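Local structure of Pcza361.24 (Amycolatopsis orientalis, 3G2M) at residues 185-197 with 250-262. The protein probably transfers a methyl group from S-adenosyl-L-methionine to a nitrogen of glycopeptide antibiotics during their biosynthesis. Sequence-based numbering, arbitrary orientation.
Sequences KFLLSLAMSEAAE and RLLAPDQVVRELV
Leu190 meets Val257 and Pro254 at the start of helix 254-262. Leu190 CD1 lies 3.7 Å from Val257 CB and also touches Pro254 CA. Its CD2 reaches Val257 CG2, so both methyls of the leucine end on the valine. Further along the strand, Leu188 sends its two methyls to different partners. Leu188 CD2 meets Val257 CG1, and Leu188 CD1 lies 3.8 Å from Leu261 CD1, tip to tip in both cases. Leu261 CD2 comes obliquely to Phe186 CE2, 3.9 Å away. That ring is set by CG standing anti to the backbone N (chi1 -177°), and Leu188 CG covers one of its faces near the rim.

Where the two strands end, Pro254 touches several residues. Its CG packs on CB of Met192, a selenomethionine in the model, while its CD lies against Ala196 CB. Ala191 CB rests 3.6 Å from Leu251 CD1, and the other methyl of Leu251 touches Ser193 CB.

Strand 184-191 belongs to the mixed seven-stranded sheet of the class I, Rossmann-like methyltransferase fold. Helix 254-262 packs on one face of this sheet, at 142° to the strand direction. Strand 250-252, which leads into the helix, belongs to a separate three-stranded sheet, so the contact joins the two sheets.

A water ties the backbones together where the strands end. The water donates to Ala191 O at 3.0 Å and to Leu252 O. Ser193 N-caps helix 194-197: Ser193 OG accepts from Ala196 N at 3.0 Å and also bonds Glu226. Ala196, in the helix that Ser193 caps, lies with CB against Ala253 CB and Pro254 CD. Tyr173 and Val176 of helix 166-179 flank Leu261 and Phe186, respectively. His221 of the second subunit packs on Ser193 and Leu251.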
ATOM      1  N   LYS A 185      22.223  -0.421 -15.327  1.00 36.33           N
ATOM      2  CA  LYS A 185      20.802  -0.758 -15.237  1.00 36.13           C
ATOM      3  C   LYS A 185      20.334  -1.319 -13.890  1.00 35.31           C
ATOM      4  O   LYS A 185      21.066  -2.033 -13.190  1.00 35.12           O
ATOM      5  CB  LYS A 185      20.331  -1.623 -16.418  1.00 36.30           C
ATOM      6  CG  LYS A 185      21.072  -2.928 -16.656  1.00 37.47           C
ATOM      7  CD  LYS A 185      20.854  -3.414 -18.110  1.00 37.59           C
ATOM      8  CE  LYS A 185      19.371  -3.384 -18.520  1.00 39.08           C
ATOM      9  NZ  LYS A 185      19.176  -3.653 -19.981  1.00 39.51           N
ATOM     10  N   PHE A 186      19.104  -0.946 -13.544  1.00 34.41           N
ATOM     11  CA  PHE A 186      18.418  -1.402 -12.346  1.00 33.56           C
ATOM     12  C   PHE A 186      17.366  -2.411 -12.786  1.00 33.24           C
ATOM     13  O   PHE A 186      16.447  -2.071 -13.531  1.00 33.29           O
ATOM     14  CB  PHE A 186      17.769  -0.199 -11.641  1.00 33.48           C
ATOM     15  CG  PHE A 186      17.077  -0.533 -10.341  1.00 32.88           C
ATOM     16  CD1 PHE A 186      17.426  -1.664  -9.594  1.00 32.58           C
ATOM     17  CD2 PHE A 186      16.095   0.324  -9.836  1.00 33.00           C
ATOM     18  CE1 PHE A 186      16.788  -1.952  -8.393  1.00 31.42           C
ATOM     19  CE2 PHE A 186      15.458   0.048  -8.622  1.00 32.78           C
ATOM     20  CZ  PHE A 186      15.797  -1.087  -7.905  1.00 32.54           C
ATOM     21  N   LEU A 187      17.520  -3.656 -12.348  1.00 32.84           N
ATOM     22  CA  LEU A 187      16.588  -4.719 -12.721  1.00 32.89           C
ATOM     23  C   LEU A 187      15.775  -5.142 -11.521  1.00 32.24           C
ATOM     24  O   LEU A 187      16.326  -5.370 -10.444  1.00 31.63           O
ATOM     25  CB  LEU A 187      17.324  -5.944 -13.280  1.00 32.86           C
ATOM     26  CG  LEU A 187      18.099  -5.948 -14.606  1.00 35.04           C
ATOM     27  CD1 LEU A 187      17.198  -5.744 -15.796  1.00 36.83           C
ATOM     28  CD2 LEU A 187      19.230  -4.948 -14.640  1.00 37.28           C
ATOM     29  N   LEU A 188      14.465  -5.253 -11.714  1.00 31.81           N
ATOM     30  CA  LEU A 188      13.567  -5.688 -10.651  1.00 31.53           C
ATOM     31  C   LEU A 188      12.662  -6.815 -11.141  1.00 31.60           C
ATOM     32  O   LEU A 188      12.197  -6.790 -12.276  1.00 31.99           O
ATOM     33  CB  LEU A 188      12.688  -4.523 -10.165  1.00 31.36           C
ATOM     34  CG  LEU A 188      13.241  -3.121  -9.900  1.00 31.25           C
ATOM     35  CD1 LEU A 188      13.241  -2.276 -11.167  1.00 29.78           C
ATOM     36  CD2 LEU A 188      12.377  -2.434  -8.830  1.00 31.08           C
ATOM     37  N   SER A 189      12.433  -7.812 -10.294  1.00 31.88           N
ATOM     38  CA  SER A 189      11.322  -8.727 -10.513  1.00 31.31           C
ATOM     39  C   SER A 189      10.181  -8.299  -9.605  1.00 31.62           C
ATOM     40  O   SER A 189      10.418  -7.805  -8.499  1.00 31.58           O
ATOM     41  CB  SER A 189      11.717 -10.175 -10.246  1.00 31.79           C
ATOM     42  OG  SER A 189      11.964 -10.401  -8.872  1.00 31.60           O
ATOM     43  N   LEU A 190       8.950  -8.463 -10.086  1.00 31.19           N
ATOM     44  CA  LEU A 190       7.758  -8.052  -9.348  1.00 31.68           C
ATOM     45  C   LEU A 190       6.653  -9.056  -9.593  1.00 31.66           C
ATOM     46  O   LEU A 190       6.270  -9.275 -10.743  1.00 32.01           O
ATOM     47  CB  LEU A 190       7.276  -6.664  -9.804  1.00 31.22           C
ATOM     48  CG  LEU A 190       8.253  -5.479  -9.674  1.00 32.55           C
ATOM     49  CD1 LEU A 190       7.794  -4.284 -10.498  1.00 32.12           C
ATOM     50  CD2 LEU A 190       8.453  -5.086  -8.226  1.00 32.48           C
ATOM     51  N   ALA A 191       6.141  -9.648  -8.518  1.00 31.99           N
ATOM     52  CA  ALA A 191       4.995 -10.553  -8.602  1.00 33.15           C
ATOM     53  C   ALA A 191       3.759  -9.819  -9.129  1.00 33.93           C
ATOM     54  O   ALA A 191       3.509  -8.668  -8.757  1.00 33.57           O
ATOM     55  CB  ALA A 191       4.712 -11.176  -7.249  1.00 33.04           C
HETATM   56  N   MSE A 192       3.001 -10.502  -9.989  1.00 34.70           N
HETATM   57  CA  MSE A 192       1.867  -9.920 -10.706  1.00 36.65           C
HETATM   58  C   MSE A 192       0.614 -10.751 -10.439  1.00 35.73           C
HETATM   59  O   MSE A 192       0.494 -11.879 -10.921  1.00 35.30           O
HETATM   60  CB  MSE A 192       2.158  -9.839 -12.219  1.00 36.28           C
HETATM   61  CG  MSE A 192       1.018  -9.262 -13.095  1.00 38.09           C
HETATM   62 SE   MSE A 192       1.405  -9.243 -15.043  1.00 42.63          SE
HETATM   63  CE  MSE A 192       1.485 -11.162 -15.339  1.00 41.23           C
ATOM     64  N   SER A 193      -0.310 -10.182  -9.667  1.00 35.50           N
ATOM     65  CA  SER A 193      -1.568 -10.847  -9.325  1.00 35.51           C
ATOM     66  C   SER A 193      -2.500 -10.901 -10.525  1.00 36.07           C
ATOM     67  O   SER A 193      -2.258 -10.239 -11.538  1.00 35.43           O
ATOM     68  CB  SER A 193      -2.271 -10.096  -8.198  1.00 35.45           C
ATOM     69  OG  SER A 193      -2.753  -8.848  -8.665  1.00 33.52           O
ATOM     70  N   GLU A 194      -3.577 -11.675 -10.402  1.00 37.05           N
ATOM     71  CA  GLU A 194      -4.604 -11.713 -11.440  1.00 38.94           C
ATOM     72  C   GLU A 194      -5.191 -10.319 -11.692  1.00 39.20           C
ATOM     73  O   GLU A 194      -5.341  -9.918 -12.843  1.00 39.10           O
ATOM     74  CB  GLU A 194      -5.707 -12.722 -11.103  1.00 38.52           C
ATOM     75  CG  GLU A 194      -6.555 -13.109 -12.310  1.00 40.62           C
ATOM     76  CD  GLU A 194      -7.715 -14.038 -11.975  1.00 40.77           C
ATOM     77  OE1 GLU A 194      -7.660 -14.747 -10.941  1.00 43.74           O
ATOM     78  OE2 GLU A 194      -8.687 -14.059 -12.761  1.00 43.60           O
ATOM     79  N   ALA A 195      -5.493  -9.582 -10.619  1.00 40.39           N
ATOM     80  CA  ALA A 195      -6.031  -8.219 -10.731  1.00 41.46           C
ATOM     81  C   ALA A 195      -5.047  -7.254 -11.373  1.00 42.20           C
ATOM     82  O   ALA A 195      -5.448  -6.369 -12.126  1.00 42.58           O
ATOM     83  CB  ALA A 195      -6.476  -7.691  -9.366  1.00 41.66           C
ATOM     84  N   ALA A 196      -3.760  -7.429 -11.073  1.00 43.12           N
ATOM     85  CA  ALA A 196      -2.709  -6.604 -11.660  1.00 44.07           C
ATOM     86  C   ALA A 196      -2.491  -6.936 -13.134  1.00 44.88           C
ATOM     87  O   ALA A 196      -2.153  -6.059 -13.925  1.00 45.02           O
ATOM     88  CB  ALA A 196      -1.414  -6.754 -10.885  1.00 43.79           C
ATOM     89  N   GLU A 197      -2.687  -8.201 -13.493  1.00 45.88           N
ATOM     90  CA  GLU A 197      -2.495  -8.657 -14.862  1.00 47.32           C
ATOM     91  C   GLU A 197      -3.639  -8.227 -15.792  1.00 47.93           C
ATOM     92  O   GLU A 197      -3.401  -7.887 -16.956  1.00 48.35           O
ATOM     93  CB  GLU A 197      -2.317 -10.175 -14.890  1.00 47.19           C
ATOM     94  CG  GLU A 197      -2.161 -10.765 -16.284  1.00 47.91           C
ATOM     95  CD  GLU A 197      -2.113 -12.276 -16.280  1.00 48.17           C
ATOM     96  OE1 GLU A 197      -1.602 -12.847 -17.267  1.00 49.69           O
ATOM     97  OE2 GLU A 197      -2.580 -12.891 -15.295  1.00 49.30           O
ATOM     98  N   ARG A 250       2.367  -7.367   1.755  1.00 35.60           N
ATOM     99  CA  ARG A 250       2.157  -6.389   0.705  1.00 34.36           C
ATOM    100  C   ARG A 250       2.362  -7.039  -0.652  1.00 33.87           C
ATOM    101  O   ARG A 250       3.305  -7.813  -0.838  1.00 32.88           O
ATOM    102  CB  ARG A 250       3.155  -5.241   0.876  1.00 34.56           C
ATOM    103  CG  ARG A 250       3.129  -4.187  -0.226  1.00 33.33           C
ATOM    104  CD  ARG A 250       4.186  -3.114   0.017  1.00 33.46           C
ATOM    105  NE  ARG A 250       3.889  -2.297   1.194  1.00 33.51           N
ATOM    106  CZ  ARG A 250       4.437  -2.455   2.398  1.00 34.07           C
ATOM    107  NH1 ARG A 250       5.325  -3.416   2.629  1.00 31.63           N
ATOM    108  NH2 ARG A 250       4.094  -1.636   3.383  1.00 35.30           N
ATOM    109  N   LEU A 251       1.469  -6.731  -1.590  1.00 33.47           N
ATOM    110  CA  LEU A 251       1.677  -7.101  -2.983  1.00 33.60           C
ATOM    111  C   LEU A 251       1.385  -5.909  -3.875  1.00 32.89           C
ATOM    112  O   LEU A 251       0.228  -5.541  -4.083  1.00 32.82           O
ATOM    113  CB  LEU A 251       0.836  -8.326  -3.391  1.00 33.57           C
ATOM    114  CG  LEU A 251       1.153  -8.929  -4.772  1.00 33.84           C
ATOM    115  CD1 LEU A 251       2.574  -9.483  -4.826  1.00 34.81           C
ATOM    116  CD2 LEU A 251       0.168 -10.011  -5.141  1.00 34.86           C
ATOM    117  N   LEU A 252       2.450  -5.302  -4.388  1.00 31.90           N
ATOM    118  CA  LEU A 252       2.315  -4.163  -5.269  1.00 31.33           C
ATOM    119  C   LEU A 252       2.072  -4.636  -6.698  1.00 31.39           C
ATOM    120  O   LEU A 252       2.645  -5.647  -7.150  1.00 31.08           O
ATOM    121  CB  LEU A 252       3.573  -3.286  -5.211  1.00 31.10           C
ATOM    122  CG  LEU A 252       3.911  -2.607  -3.879  1.00 30.02           C
ATOM    123  CD1 LEU A 252       5.416  -2.367  -3.758  1.00 29.22           C
ATOM    124  CD2 LEU A 252       3.129  -1.313  -3.724  1.00 28.98           C
ATOM    125  N   ALA A 253       1.220  -3.905  -7.406  1.00 30.81           N
ATOM    126  CA  ALA A 253       1.057  -4.106  -8.839  1.00 31.16           C
ATOM    127  C   ALA A 253       2.352  -3.671  -9.529  1.00 30.96           C
ATOM    128  O   ALA A 253       2.898  -2.626  -9.185  1.00 30.93           O
ATOM    129  CB  ALA A 253      -0.139  -3.282  -9.348  1.00 30.72           C
ATOM    130  N   PRO A 254       2.880  -4.486 -10.475  1.00 31.51           N
ATOM    131  CA  PRO A 254       4.076  -4.067 -11.226  1.00 31.25           C
ATOM    132  C   PRO A 254       3.970  -2.662 -11.828  1.00 31.31           C
ATOM    133  O   PRO A 254       4.944  -1.908 -11.796  1.00 30.91           O
ATOM    134  CB  PRO A 254       4.184  -5.131 -12.334  1.00 31.69           C
ATOM    135  CG  PRO A 254       3.583  -6.357 -11.693  1.00 31.34           C
ATOM    136  CD  PRO A 254       2.434  -5.838 -10.869  1.00 30.92           C
ATOM    137  N   ASP A 255       2.794  -2.300 -12.346  1.00 31.59           N
ATOM    138  CA  ASP A 255       2.596  -0.973 -12.948  1.00 31.51           C
ATOM    139  C   ASP A 255       2.711   0.163 -11.922  1.00 31.05           C
ATOM    140  O   ASP A 255       3.122   1.272 -12.274  1.00 31.06           O
ATOM    141  CB  ASP A 255       1.253  -0.886 -13.697  1.00 32.07           C
ATOM    142  CG  ASP A 255       1.251  -1.676 -15.014  1.00 33.92           C
ATOM    143  OD1 ASP A 255       2.336  -1.950 -15.571  1.00 36.75           O
ATOM    144  OD2 ASP A 255       0.153  -2.030 -15.492  1.00 35.89           O
ATOM    145  N   GLN A 256       2.359  -0.116 -10.666  1.00 30.56           N
ATOM    146  CA  GLN A 256       2.528   0.854  -9.571  1.00 29.99           C
ATOM    147  C   GLN A 256       4.016   1.137  -9.286  1.00 29.72           C
ATOM    148  O   GLN A 256       4.418   2.293  -9.149  1.00 29.48           O
ATOM    149  CB  GLN A 256       1.810   0.387  -8.290  1.00 30.04           C
ATOM    150  CG  GLN A 256       2.129   1.218  -7.018  1.00 30.38           C
ATOM    151  CD  GLN A 256       1.598   2.650  -7.083  1.00 31.06           C
ATOM    152  OE1 GLN A 256       0.608   2.926  -7.751  1.00 31.50           O
ATOM    153  NE2 GLN A 256       2.253   3.559  -6.372  1.00 30.59           N
ATOM    154  N   VAL A 257       4.822   0.082  -9.197  1.00 29.40           N
ATOM    155  CA  VAL A 257       6.275   0.236  -9.018  1.00 29.02           C
ATOM    156  C   VAL A 257       6.890   0.971 -10.214  1.00 28.70           C
ATOM    157  O   VAL A 257       7.756   1.828 -10.039  1.00 28.44           O
ATOM    158  CB  VAL A 257       6.989  -1.124  -8.786  1.00 29.11           C
ATOM    159  CG1 VAL A 257       8.526  -0.953  -8.724  1.00 28.63           C
ATOM    160  CG2 VAL A 257       6.474  -1.793  -7.518  1.00 28.88           C
ATOM    161  N   VAL A 258       6.438   0.641 -11.423  1.00 28.94           N
ATOM    162  CA  VAL A 258       6.858   1.389 -12.618  1.00 28.62           C
ATOM    163  C   VAL A 258       6.563   2.898 -12.477  1.00 28.73           C
ATOM    164  O   VAL A 258       7.454   3.720 -12.707  1.00 28.42           O
ATOM    165  CB  VAL A 258       6.251   0.811 -13.929  1.00 28.96           C
ATOM    166  CG1 VAL A 258       6.436   1.781 -15.088  1.00 29.16           C
ATOM    167  CG2 VAL A 258       6.892  -0.535 -14.264  1.00 28.02           C
ATOM    168  N   ARG A 259       5.335   3.251 -12.084  1.00 28.74           N
ATOM    169  CA  ARG A 259       4.961   4.670 -11.874  1.00 28.95           C
ATOM    170  C   ARG A 259       5.878   5.354 -10.851  1.00 28.66           C
ATOM    171  O   ARG A 259       6.282   6.510 -11.029  1.00 27.49           O
ATOM    172  CB  ARG A 259       3.489   4.814 -11.455  1.00 28.87           C
ATOM    173  CG  ARG A 259       2.479   4.424 -12.545  1.00 29.28           C
ATOM    174  CD  ARG A 259       1.033   4.748 -12.155  1.00 30.44           C
ATOM    175  NE  ARG A 259       0.484   3.869 -11.116  1.00 32.64           N
ATOM    176  CZ  ARG A 259      -0.173   2.730 -11.350  1.00 33.09           C
ATOM    177  NH1 ARG A 259      -0.374   2.300 -12.592  1.00 32.94           N
ATOM    178  NH2 ARG A 259      -0.640   2.020 -10.329  1.00 33.40           N
ATOM    179  N   GLU A 260       6.207   4.626  -9.783  1.00 28.35           N
ATOM    180  CA  GLU A 260       7.093   5.138  -8.741  1.00 28.43           C
ATOM    181  C   GLU A 260       8.528   5.327  -9.240  1.00 28.44           C
ATOM    182  O   GLU A 260       9.177   6.328  -8.914  1.00 28.62           O
ATOM    183  CB  GLU A 260       7.078   4.207  -7.520  1.00 28.20           C
ATOM    184  CG  GLU A 260       5.759   4.192  -6.755  1.00 28.75           C
ATOM    185  CD  GLU A 260       5.771   3.230  -5.577  1.00 28.82           C
ATOM    186  OE1 GLU A 260       6.871   2.802  -5.164  1.00 28.37           O
ATOM    187  OE2 GLU A 260       4.676   2.907  -5.064  1.00 29.72           O
ATOM    188  N   LEU A 261       9.021   4.360 -10.013  1.00 28.53           N
ATOM    189  CA  LEU A 261      10.347   4.464 -10.616  1.00 28.91           C
ATOM    190  C   LEU A 261      10.465   5.716 -11.491  1.00 29.40           C
ATOM    191  O   LEU A 261      11.434   6.469 -11.376  1.00 29.47           O
ATOM    192  CB  LEU A 261      10.673   3.204 -11.420  1.00 28.73           C
ATOM    193  CG  LEU A 261      11.026   1.970 -10.587  1.00 29.13           C
ATOM    194  CD1 LEU A 261      10.928   0.717 -11.450  1.00 27.63           C
ATOM    195  CD2 LEU A 261      12.425   2.122  -9.994  1.00 28.93           C
ATOM    196  N   VAL A 262       9.472   5.935 -12.349  1.00 29.83           N
ATOM    197  CA  VAL A 262       9.425   7.139 -13.187  1.00 30.92           C
ATOM    198  C   VAL A 262       9.416   8.412 -12.332  1.00 31.62           C
ATOM    199  O   VAL A 262      10.226   9.321 -12.550  1.00 31.56           O
ATOM    200  CB  VAL A 262       8.227   7.108 -14.180  1.00 30.59           C
ATOM    201  CG1 VAL A 262       8.142   8.408 -14.981  1.00 31.21           C
ATOM    202  CG2 VAL A 262       8.355   5.920 -15.131  1.00 30.81           C
TER
HETATM  203  O   HOH W   1       4.890  -6.955  -6.736  1.00 25.02           O
HETATM  204  O   HOH W   2       0.482  -4.100 -12.854  1.00 32.90           O